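Local coordinates for protein 4-oxalocrotonate decarboxylase NahK (Pseudomonas putida, PDB 5D2H) that catalyses the metal-dependent decarboxylation of (3E)-2-oxohex-3-enedioate to 2-oxopent-4-enoate and carbon dioxide in the breakdown of aromatic hydrocarbons, at residues A[80-85]-A[247-252]; A[125-130]-A[158-163]; A[165-170]-A[178-183]. The protein carries 1 engineered substitution. All coordinates share one frame; numbering follows the deposited sequence.

Contact 1 of 3, residues A[80-85]-A[247-252]. With AKG (2-oxoglutaric acid), chain C; EDO (1,2-ethanediol), chain L.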
loop_
_atom_site.group_PDB
_atom_site.type_symbol
_atom_site.label_atom_id
_atom_site.label_comp_id
_atom_site.label_asym_id
_atom_site.label_seq_id
_atom_site.Cartn_x
_atom_site.Cartn_y
_atom_site.Cartn_z
ATOM N N VAL A 80 1.219 -11.699 1.937
ATOM C CA VAL A 80 0.828 -11.611 3.333
ATOM C C VAL A 80 -0.126 -10.454 3.628
ATOM O O VAL A 80 -0.454 -10.189 4.788
ATOM C CB VAL A 80 2.057 -11.523 4.270
ATOM C CG1 VAL A 80 2.984 -12.717 4.048
ATOM C CG2 VAL A 80 2.805 -10.206 4.064
ATOM N N GLY A 81 -0.567 -9.763 2.588
ATOM C CA GLY A 81 -1.541 -8.709 2.785
ATOM C C GLY A 81 -1.753 -7.850 1.566
ATOM O O GLY A 81 -1.226 -8.117 0.487
ATOM N N LEU A 82 -2.524 -6.792 1.755
ATOM C CA LEU A 82 -2.877 -5.898 0.678
ATOM C C LEU A 82 -2.658 -4.496 1.187
ATOM O O LEU A 82 -2.728 -4.256 2.399
ATOM C CB LEU A 82 -4.342 -6.109 0.303
ATOM C CG LEU A 82 -4.633 -7.528 -0.192
ATOM C CD1 LEU A 82 -6.149 -7.803 -0.273
ATOM C CD2 LEU A 82 -3.980 -7.746 -1.545
ATOM N N LYS A 83 -2.358 -3.569 0.281
ATOM C CA LYS A 83 -2.178 -2.187 0.695
ATOM C C LYS A 83 -3.040 -1.314 -0.185
ATOM O O LYS A 83 -3.428 -1.729 -1.278
ATOM C CB LYS A 83 -0.696 -1.766 0.669
ATOM C CG LYS A 83 0.046 -2.007 -0.640
ATOM C CD LYS A 83 -0.361 -1.028 -1.715
ATOM C CE LYS A 83 -0.001 0.401 -1.354
ATOM N NZ LYS A 83 1.468 0.676 -1.485
ATOM N N MET A 84 -3.390 -0.133 0.314
ATOM C CA MET A 84 -4.268 0.765 -0.422
ATOM C C MET A 84 -3.503 2.007 -0.808
ATOM O O MET A 84 -2.751 2.548 -0.001
ATOM C CB MET A 84 -5.465 1.183 0.422
ATOM C CG MET A 84 -6.300 0.037 0.902
ATOM S SD MET A 84 -6.894 -0.858 -0.520
ATOM C CE MET A 84 -8.064 0.300 -1.220
ATOM N N GLY A 85 -3.711 2.459 -2.041
ATOM C CA GLY A 85 -3.151 3.713 -2.496
ATOM C C GLY A 85 -4.241 4.682 -2.902
ATOM O O GLY A 85 -5.382 4.268 -3.174
ATOM N N ALA A 247 -11.396 -13.646 5.632
ATOM C CA ALA A 247 -11.069 -13.448 7.042
ATOM C C ALA A 247 -9.577 -13.633 7.259
ATOM O O ALA A 247 -8.965 -14.478 6.631
ATOM C CB ALA A 247 -11.843 -14.453 7.903
ATOM N N GLY A 248 -8.994 -12.859 8.167
ATOM C CA GLY A 248 -7.574 -12.990 8.449
ATOM C C GLY A 248 -6.694 -12.161 7.530
ATOM O O GLY A 248 -5.471 -12.286 7.559
ATOM N N THR A 249 -7.301 -11.316 6.706
ATOM C CA THR A 249 -6.512 -10.524 5.769
ATOM C C THR A 249 -5.912 -9.282 6.413
ATOM O O THR A 249 -6.598 -8.533 7.101
ATOM C CB THR A 249 -7.322 -10.097 4.537
ATOM O OG1 THR A 249 -7.893 -11.248 3.899
ATOM C CG2 THR A 249 -6.413 -9.367 3.546
ATOM N N PHE A 250 -4.618 -9.083 6.185
ATOM C CA PHE A 250 -3.900 -7.911 6.658
ATOM C C PHE A 250 -3.936 -6.817 5.596
ATOM O O PHE A 250 -3.523 -7.030 4.459
ATOM C CB PHE A 250 -2.455 -8.290 6.971
ATOM C CG PHE A 250 -1.577 -7.122 7.287
ATOM C CD1 PHE A 250 -1.536 -6.599 8.566
ATOM C CD2 PHE A 250 -0.763 -6.567 6.311
ATOM C CE1 PHE A 250 -0.703 -5.525 8.861
ATOM C CE2 PHE A 250 0.072 -5.499 6.602
ATOM C CZ PHE A 250 0.096 -4.980 7.880
ATOM N N ILE A 251 -4.438 -5.652 5.972
ATOM C CA ILE A 251 -4.669 -4.571 5.027
ATOM C C ILE A 251 -4.092 -3.272 5.541
ATOM O O ILE A 251 -4.500 -2.781 6.595
ATOM C CB ILE A 251 -6.196 -4.328 4.831
ATOM C CG1 ILE A 251 -6.886 -5.597 4.339
ATOM C CG2 ILE A 251 -6.435 -3.187 3.852
ATOM C CD1 ILE A 251 -8.375 -5.586 4.596
ATOM N N MET A 252 -3.162 -2.695 4.785
ATOM C CA MET A 252 -2.664 -1.361 5.095
ATOM C C MET A 252 -3.614 -0.338 4.478
ATOM O O MET A 252 -3.752 -0.283 3.268
ATOM C CB MET A 252 -1.246 -1.196 4.559
ATOM C CG MET A 252 -0.316 -2.310 5.043
ATOM S SD MET A 252 1.405 -2.024 4.580
ATOM C CE MET A 252 1.579 -0.358 5.203
HETATM C C1 AKG C . 0.473 4.274 -1.595
HETATM O O1 AKG C . -0.178 5.239 -1.144
HETATM O O2 AKG C . 0.692 3.253 -0.890
HETATM C C2 AKG C . 1.035 4.339 -2.955
HETATM O O5 AKG C . 2.140 3.857 -3.137
HETATM C C3 AKG C . 0.369 4.959 -4.171
HETATM C C4 AKG C . -0.882 5.782 -3.891
HETATM C C5 AKG C . -0.597 7.168 -3.354
HETATM O O3 AKG C . -1.466 7.645 -2.592
HETATM O O4 AKG C . 0.451 7.794 -3.674
HETATM C C1 EDO L . 1.838 -9.848 7.888
HETATM O O1 EDO L . 0.537 -10.450 7.800
HETATM C C2 EDO L . 1.778 -8.573 8.733
HETATM O O2 EDO L . 1.076 -8.823 9.961
HETATM O O HOH W 1 -3.203 -11.066 4.846
#

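Contact 2 of 3, residues A[125-130]-A[158-163]. With MG (magnesium ion), chain B; AKG (2-oxoglutaric acid), chain C.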
loop_
_atom_site.group_PDB
_atom_site.type_symbol
_atom_site.label_atom_id
_atom_site.label_comp_id
_atom_site.label_asym_id
_atom_site.label_seq_id
_atom_site.Cartn_x
_atom_site.Cartn_y
_atom_site.Cartn_z
ATOM N N PRO A 125 13.144 5.313 -2.128
ATOM C CA PRO A 125 12.045 4.956 -1.229
ATOM C C PRO A 125 11.520 6.129 -0.417
ATOM O O PRO A 125 12.243 7.092 -0.143
ATOM C CB PRO A 125 12.684 3.923 -0.296
ATOM C CG PRO A 125 14.142 4.289 -0.285
ATOM C CD PRO A 125 14.434 4.747 -1.685
ATOM N N LYS A 126 10.251 6.025 -0.030
ATOM C CA LYS A 126 9.629 6.971 0.877
ATOM C C LYS A 126 8.857 6.158 1.897
ATOM O O LYS A 126 8.436 5.037 1.612
ATOM C CB LYS A 126 8.650 7.869 0.133
ATOM C CG LYS A 126 9.237 8.648 -1.022
ATOM C CD LYS A 126 8.187 9.591 -1.606
ATOM C CE LYS A 126 8.747 10.360 -2.793
ATOM N NZ LYS A 126 7.784 11.374 -3.287
ATOM N N ILE A 127 8.666 6.722 3.082
ATOM C CA ILE A 127 7.878 6.051 4.097
ATOM C C ILE A 127 6.578 6.798 4.297
ATOM O O ILE A 127 6.501 8.011 4.090
ATOM C CB ILE A 127 8.621 5.963 5.429
ATOM C CG1 ILE A 127 8.886 7.368 5.992
ATOM C CG2 ILE A 127 9.915 5.201 5.244
ATOM C CD1 ILE A 127 9.239 7.369 7.471
ATOM N N GLU A 128 5.550 6.059 4.677
ATOM C CA GLU A 128 4.295 6.671 5.065
ATOM C C GLU A 128 3.749 5.972 6.304
ATOM O O GLU A 128 3.967 4.769 6.501
ATOM C CB GLU A 128 3.289 6.645 3.909
ATOM C CG GLU A 128 3.236 5.345 3.157
ATOM C CD GLU A 128 2.361 5.412 1.921
ATOM O OE1 GLU A 128 1.881 6.510 1.557
ATOM O OE2 GLU A 128 2.157 4.353 1.304
ATOM N N ALA A 129 3.077 6.747 7.150
ATOM C CA ALA A 129 2.448 6.239 8.365
ATOM C C ALA A 129 1.041 5.781 8.048
ATOM O O ALA A 129 0.247 6.530 7.467
ATOM C CB ALA A 129 2.416 7.303 9.439
ATOM N N GLU A 130 0.729 4.549 8.428
ATOM C CA GLU A 130 -0.570 3.985 8.122
ATOM C C GLU A 130 -1.080 3.217 9.322
ATOM O O GLU A 130 -0.341 2.912 10.263
ATOM C CB GLU A 130 -0.485 3.054 6.901
ATOM C CG GLU A 130 0.258 3.651 5.720
ATOM C CD GLU A 130 -0.046 2.955 4.387
ATOM O OE1 GLU A 130 0.760 3.114 3.451
ATOM O OE2 GLU A 130 -1.089 2.274 4.258
ATOM N N PRO A 158 -0.450 -0.396 14.002
ATOM C CA PRO A 158 0.353 0.648 13.368
ATOM C C PRO A 158 1.282 0.033 12.350
ATOM O O PRO A 158 1.923 -0.974 12.636
ATOM C CB PRO A 158 1.169 1.208 14.534
ATOM C CG PRO A 158 0.264 1.047 15.705
ATOM C CD PRO A 158 -0.462 -0.262 15.472
ATOM N N THR A 159 1.335 0.623 11.166
ATOM C CA THR A 159 2.219 0.122 10.135
ATOM C C THR A 159 2.780 1.268 9.330
ATOM O O THR A 159 2.047 2.150 8.889
ATOM C CB THR A 159 1.499 -0.834 9.180
ATOM O OG1 THR A 159 0.801 -1.836 9.940
ATOM C CG2 THR A 159 2.523 -1.502 8.233
ATOM N N VAL A 160 4.092 1.265 9.153
ATOM C CA VAL A 160 4.716 2.226 8.274
ATOM C C VAL A 160 4.999 1.501 6.969
ATOM O O VAL A 160 5.514 0.386 6.975
ATOM C CB VAL A 160 6.013 2.759 8.886
ATOM C CG1 VAL A 160 6.794 3.548 7.863
ATOM C CG2 VAL A 160 5.690 3.602 10.132
ATOM N N GLU A 161 4.624 2.102 5.850
ATOM C CA GLU A 161 4.944 1.487 4.578
ATOM C C GLU A 161 6.171 2.160 4.007
ATOM O O GLU A 161 6.367 3.366 4.172
ATOM C CB GLU A 161 3.780 1.580 3.581
ATOM C CG GLU A 161 4.018 0.682 2.366
ATOM C CD GLU A 161 2.906 0.695 1.323
ATOM O OE1 GLU A 161 2.031 1.587 1.354
ATOM O OE2 GLU A 161 2.929 -0.203 0.450
ATOM N N VAL A 162 7.025 1.367 3.377
ATOM C CA VAL A 162 8.050 1.936 2.532
ATOM C C VAL A 162 7.573 1.711 1.113
ATOM O O VAL A 162 7.381 0.570 0.671
ATOM C CB VAL A 162 9.438 1.311 2.776
ATOM C CG1 VAL A 162 10.500 2.044 1.944
ATOM C CG2 VAL A 162 9.797 1.391 4.263
ATOM N N ILE A 163 7.314 2.803 0.413
ATOM C CA ILE A 163 6.890 2.700 -0.966
ATOM C C ILE A 163 8.048 3.130 -1.837
ATOM O O ILE A 163 8.891 3.910 -1.419
ATOM C CB ILE A 163 5.644 3.543 -1.258
ATOM C CG1 ILE A 163 5.905 5.016 -0.914
ATOM C CG2 ILE A 163 4.417 2.957 -0.510
ATOM C CD1 ILE A 163 4.757 5.939 -1.277
HETATM MG MG MG B . 0.742 3.096 1.458
HETATM C C1 AKG C . 0.473 4.274 -1.595
HETATM O O1 AKG C . -0.178 5.239 -1.144
HETATM O O2 AKG C . 0.692 3.253 -0.890
HETATM C C2 AKG C . 1.035 4.339 -2.955
HETATM O O5 AKG C . 2.140 3.857 -3.137
HETATM C C3 AKG C . 0.369 4.959 -4.171
HETATM C C4 AKG C . -0.882 5.782 -3.891
HETATM C C5 AKG C . -0.597 7.168 -3.354
HETATM O O3 AKG C . -1.466 7.645 -2.592
HETATM O O4 AKG C . 0.451 7.794 -3.674
HETATM O O HOH W 2 -0.841 1.863 1.674
HETATM O O HOH W 3 -0.525 4.759 1.286
#

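Contact 3 of 3, residues A[165-170]-A[178-183]. With AKG (2-oxoglutaric acid), chain C; SO4 (sulfate ion), chain O; EDO (1,2-ethanediol), chain F.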
loop_
_atom_site.group_PDB
_atom_site.type_symbol
_atom_site.label_atom_id
_atom_site.label_comp_id
_atom_site.label_asym_id
_atom_site.label_seq_id
_atom_site.Cartn_x
_atom_site.Cartn_y
_atom_site.Cartn_z
ATOM N N SER A 165 8.342 3.591 -5.983
ATOM C CA SER A 165 7.907 3.449 -7.352
ATOM C C SER A 165 9.102 2.976 -8.163
ATOM O O SER A 165 10.189 3.527 -8.037
ATOM C CB SER A 165 7.422 4.787 -7.890
ATOM O OG SER A 165 7.034 4.633 -9.236
ATOM N N ARG A 166 8.905 1.951 -8.986
ATOM C CA ARG A 166 9.970 1.494 -9.869
ATOM C C ARG A 166 10.127 2.412 -11.086
ATOM O O ARG A 166 10.984 2.186 -11.938
ATOM C CB ARG A 166 9.720 0.046 -10.300
ATOM C CG ARG A 166 10.372 -0.968 -9.377
ATOM C CD ARG A 166 9.955 -0.766 -7.916
ATOM N NE ARG A 166 8.526 -1.047 -7.734
ATOM C CZ ARG A 166 7.973 -1.460 -6.597
ATOM N NH1 ARG A 166 6.660 -1.692 -6.533
ATOM N NH2 ARG A 166 8.725 -1.639 -5.518
ATOM N N TYR A 167 9.302 3.452 -11.169
ATOM C CA TYR A 167 9.398 4.374 -12.299
ATOM C C TYR A 167 10.344 5.540 -12.060
ATOM O O TYR A 167 10.460 6.060 -10.951
ATOM C CB TYR A 167 8.019 4.880 -12.745
ATOM C CG TYR A 167 7.057 3.758 -13.042
ATOM C CD1 TYR A 167 7.317 2.855 -14.064
ATOM C CD2 TYR A 167 5.908 3.584 -12.293
ATOM C CE1 TYR A 167 6.455 1.820 -14.338
ATOM C CE2 TYR A 167 5.036 2.542 -12.558
ATOM C CZ TYR A 167 5.314 1.663 -13.576
ATOM O OH TYR A 167 4.455 0.626 -13.857
ATOM N N GLU A 168 11.015 5.934 -13.132
ATOM C CA GLU A 168 11.951 7.044 -13.110
ATOM C C GLU A 168 11.190 8.354 -13.171
ATOM O O GLU A 168 11.732 9.419 -12.878
ATOM C CB GLU A 168 12.875 6.943 -14.319
ATOM C CG GLU A 168 12.170 7.164 -15.633
ATOM C CD GLU A 168 13.025 6.778 -16.830
ATOM O OE1 GLU A 168 14.121 6.219 -16.622
ATOM O OE2 GLU A 168 12.590 7.020 -17.972
ATOM N N ASN A 169 9.923 8.268 -13.554
ATOM C CA ASN A 169 9.112 9.450 -13.819
ATOM C C ASN A 169 8.735 10.220 -12.561
ATOM O O ASN A 169 8.513 9.637 -11.499
ATOM C CB ASN A 169 7.855 9.062 -14.605
ATOM C CG ASN A 169 8.182 8.301 -15.877
ATOM O OD1 ASN A 169 8.458 7.103 -15.836
ATOM N ND2 ASN A 169 8.160 8.994 -17.013
ATOM N N PHE A 170 8.656 11.539 -12.696
ATOM C CA PHE A 170 8.311 12.404 -11.575
ATOM C C PHE A 170 6.807 12.391 -11.307
ATOM O O PHE A 170 6.368 12.071 -10.202
ATOM C CB PHE A 170 8.789 13.833 -11.840
ATOM C CG PHE A 170 9.052 14.626 -10.592
ATOM C CD1 PHE A 170 10.240 14.462 -9.890
ATOM C CD2 PHE A 170 8.122 15.541 -10.124
ATOM C CE1 PHE A 170 10.494 15.194 -8.736
ATOM C CE2 PHE A 170 8.369 16.274 -8.971
ATOM C CZ PHE A 170 9.558 16.100 -8.277
ATOM N N VAL A 178 -0.444 1.251 -10.486
ATOM C CA VAL A 178 -1.132 -0.005 -10.254
ATOM C C VAL A 178 -0.338 -1.166 -10.822
ATOM O O VAL A 178 -0.114 -2.160 -10.131
ATOM C CB VAL A 178 -2.540 -0.004 -10.869
ATOM C CG1 VAL A 178 -3.086 -1.424 -10.935
ATOM C CG2 VAL A 178 -3.463 0.907 -10.064
ATOM N N ALA A 179 0.106 -1.031 -12.073
ATOM C CA ALA A 179 0.897 -2.072 -12.727
ATOM C C ALA A 179 2.158 -2.380 -11.921
ATOM O O ALA A 179 2.607 -3.520 -11.856
ATOM C CB ALA A 179 1.254 -1.665 -14.163
ATOM N N ASP A 180 2.703 -1.351 -11.285
ATOM C CA ASP A 180 3.878 -1.478 -10.424
ATOM C C ASP A 180 3.468 -1.785 -8.973
ATOM O O ASP A 180 4.140 -1.393 -8.024
ATOM C CB ASP A 180 4.712 -0.187 -10.514
ATOM C CG ASP A 180 6.000 -0.248 -9.709
ATOM O OD1 ASP A 180 6.607 -1.336 -9.624
ATOM O OD2 ASP A 180 6.405 0.794 -9.148
ATOM N N ASN A 181 2.353 -2.493 -8.804
ATOM C CA ASN A 181 1.924 -2.954 -7.478
ATOM C C ASN A 181 1.779 -1.810 -6.475
ATOM O O ASN A 181 2.161 -1.938 -5.304
ATOM C CB ASN A 181 2.883 -4.014 -6.926
ATOM C CG ASN A 181 2.292 -4.780 -5.753
ATOM O OD1 ASN A 181 1.067 -4.944 -5.650
ATOM N ND2 ASN A 181 3.152 -5.247 -4.854
ATOM N N ALA A 182 1.243 -0.686 -6.941
ATOM C CA ALA A 182 1.030 0.455 -6.067
ATOM C C ALA A 182 2.329 0.819 -5.340
ATOM O O ALA A 182 2.307 1.258 -4.187
ATOM C CB ALA A 182 -0.087 0.147 -5.067
ATOM N N SER A 183 3.463 0.599 -6.004
ATOM C CA SER A 183 4.764 1.033 -5.470
ATOM C C SER A 183 5.164 0.324 -4.171
ATOM O O SER A 183 6.028 0.801 -3.425
ATOM C CB SER A 183 4.756 2.548 -5.248
ATOM O OG SER A 183 4.291 3.235 -6.403
HETATM C C1 AKG C . 0.473 4.274 -1.595
HETATM O O1 AKG C . -0.178 5.239 -1.144
HETATM O O2 AKG C . 0.692 3.253 -0.890
HETATM C C2 AKG C . 1.035 4.339 -2.955
HETATM O O5 AKG C . 2.140 3.857 -3.137
HETATM C C3 AKG C . 0.369 4.959 -4.171
HETATM C C4 AKG C . -0.882 5.782 -3.891
HETATM C C5 AKG C . -0.597 7.168 -3.354
HETATM O O3 AKG C . -1.466 7.645 -2.592
HETATM O O4 AKG C . 0.451 7.794 -3.674
HETATM S S SO4 O . 7.690 12.884 -15.789
HETATM O O1 SO4 O . 6.797 12.975 -14.633
HETATM O O2 SO4 O . 7.058 12.057 -16.821
HETATM O O3 SO4 O . 8.960 12.281 -15.380
HETATM O O4 SO4 O . 7.950 14.230 -16.298
HETATM C C1 EDO F . 7.179 6.386 -4.036
HETATM O O1 EDO F . 6.729 7.242 -5.092
HETATM C C2 EDO F . 8.672 6.611 -3.805
HETATM O O2 EDO F . 9.383 6.368 -5.027
HETATM O O HOH W 4 4.941 3.061 -8.903
#

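Contact 1 of 3, residues A[80-85]-A[247-252]
Leu82 and Ile251 pair in parallel register on strands whose axes come within 4.6 Å at 22°, joined by Leu82 N to Phe250 O, Met252 N to Leu82 O and Met84 N to Met252 O. The last is the most bent, 132° at the hydrogen. At Gly81, in a classic beta bulge facing Leu105, CA lies 3.1 Å from Phe250 O, near the plane of the Phe250 ring at its edge. An ethanediol, probably from the crystallisation liquor, sets its C2 over the centre of one face of that ring, and a water accepts from Phe250 N and donates weakly to Val80 O. Lys83 and Met252 meet at their CB atoms, 4.0 Å apart, and then part. The Lys83 chain bends at chi2, chi3 and chi4, which curls NZ round to 2-oxoglutarate O2, 2.8 Å away; NZ also forms a salt bridge with Glu161. Strand 79-85 thus carries Lys83 into the 2-oxoglutarate site. On the Leu82 face, Leu82 CD1 touches Thr249 CG2 and Met84 CG approaches Ile251 CG2. Helix 227-239 packs against this face through Val231 and Leu234. Strand 101-106 pairs with the other edge of strand 79-85, while Phe250 and Met252 lie against strands 126-135 and 153-163.

Contact 2 of 3, residues A[125-130]-A[158-163]
Glu128 and Glu161 face each other as a hydrogen-bonded antiparallel pair, their side chains side by side and pointing the same way with carboxylate planes only 28° apart. Glu130 comes across Glu161 from further along the same strand as Glu128, its carboxylate turned 69° from that of Glu161. One oxygen of each converges on the magnesium ion: Glu128 OE2 at 1.9 Å, Glu130 OE1 and Glu161 OE1 both at 2.0 Å. The three oxygens crowd round the shared cation, which probably offsets their repulsion. The first torsions set the convergence: Glu128 CG sits between its backbone N and carbonyl carbon (chi1 43°), whereas Glu161 CG is anti to N.

Two waters and 2-oxoglutarate O2, the latter at 2.4 Å, complete six ligands. Glu130 OE2 accepts a hydrogen bond from one of these metal-bound waters, whereas a second-shell salt bridge from Lys83 to Glu161 OE2 helps to position Glu161. Ile163 brings CG2 to 3.2 Å from Glu128 OE2 and 3.6 Å from 2-oxoglutarate O5, an apolar wall beside the metal site.

On the other face of this strand pair, Ile127, Ala129, Val160 and Val162 are apolar. The Ile127 and Val162 side chains cross at a slant, CG2 against CG2, and Ile127 CB meets Val160 CG1. At the end of the pair, Pro125 CB rests on Val162 CG1. Ile127, Val160 and Val162 pack on strands 267-272 and 276-282 of the second sheet, while strands 184-189 and 260-261 flank the pair and Met252 of strand 250-252 lies against Glu130 and Glu161.

Contact 3 of 3, residues A[165-170]-A[178-183]
Arg166 grips Asp180 where helix 174-179 ends in a Schellman motif, with Asn181, at positive phi, as its C-prime residue. The loop that follows strand 153-163 is thereby fastened to the helix end. The tight part of the contact centres on the Asp180 carboxylate. With CG anti to the backbone N (chi1 -177°), the carboxylate extends toward the loop, where its two oxygens are shared out. OD2 takes the backbone N-H of Arg166 in a nearly straight bond of 2.8 Å, met on the syn side but 32° out of the carboxylate plane. OD1 offers its syn lone pair to Arg166 NE at 2.7 Å in a salt bridge, and NH1 adds a weak bond to the same oxygen. The guanidinium stands almost perpendicular to the carboxylate, at 85°. Bent at chi2 and chi3, the arginine chain also brings NH1 to the carbonyl of Asp180, the first residue past the helix, with Asp180 O in the guanidinium plane. Ser183 N reaches this carbonyl oxygen from the opposite face of its plane.

Tyr167 slides past Asp180 in the opposite direction, CE2 lying 3.4 Å from Asp180 CB, and its hydroxyl bonds to Ser176 O. Ile36 of helix 26-41 packs against both side chains.

Beyond Tyr167 the loop leaves the helix end: Glu168 and Phe170 are exposed, and a sulfate, probably from the crystallisation liquor, is held by Asn169 ND2 and Phe170 N. At the other end of the loop, Ser165 forms an ST turn, its OG accepting from Tyr167 N. Ser165 CB also touches Ser183 OG, and one water joins the two hydroxyls, 2.6 Å from both Ser165 OG and Ser183 OG and donating to Asp180 OD2 at 2.7 Å.

Overall arrangement
All three contacts touch 2-oxoglutarate, yet they differ in chemistry. Contacts 1 and 2 are buried strand pairs of one mixed sheet, the first parallel and the second antiparallel, and strands 250-252 and 126-135 are neighbours in it. Contact 3, farther from the chain centre, joins a loop to the end of helix 174-179 and the turn after it, through a salt bridge, hydrogen bonds and a water; its touching residues are mainly buried, while the loop's far end is exposed. Lys83 NZ ties the set together, pairing with Glu161 of contact 2 and probably bonding to Ala182 O of contact 3. Contact 2 supplies the anionic metal ligands, contact 1 the cationic ligand-binding lysine, and contact 3 a backbone carbonyl beside the ligand.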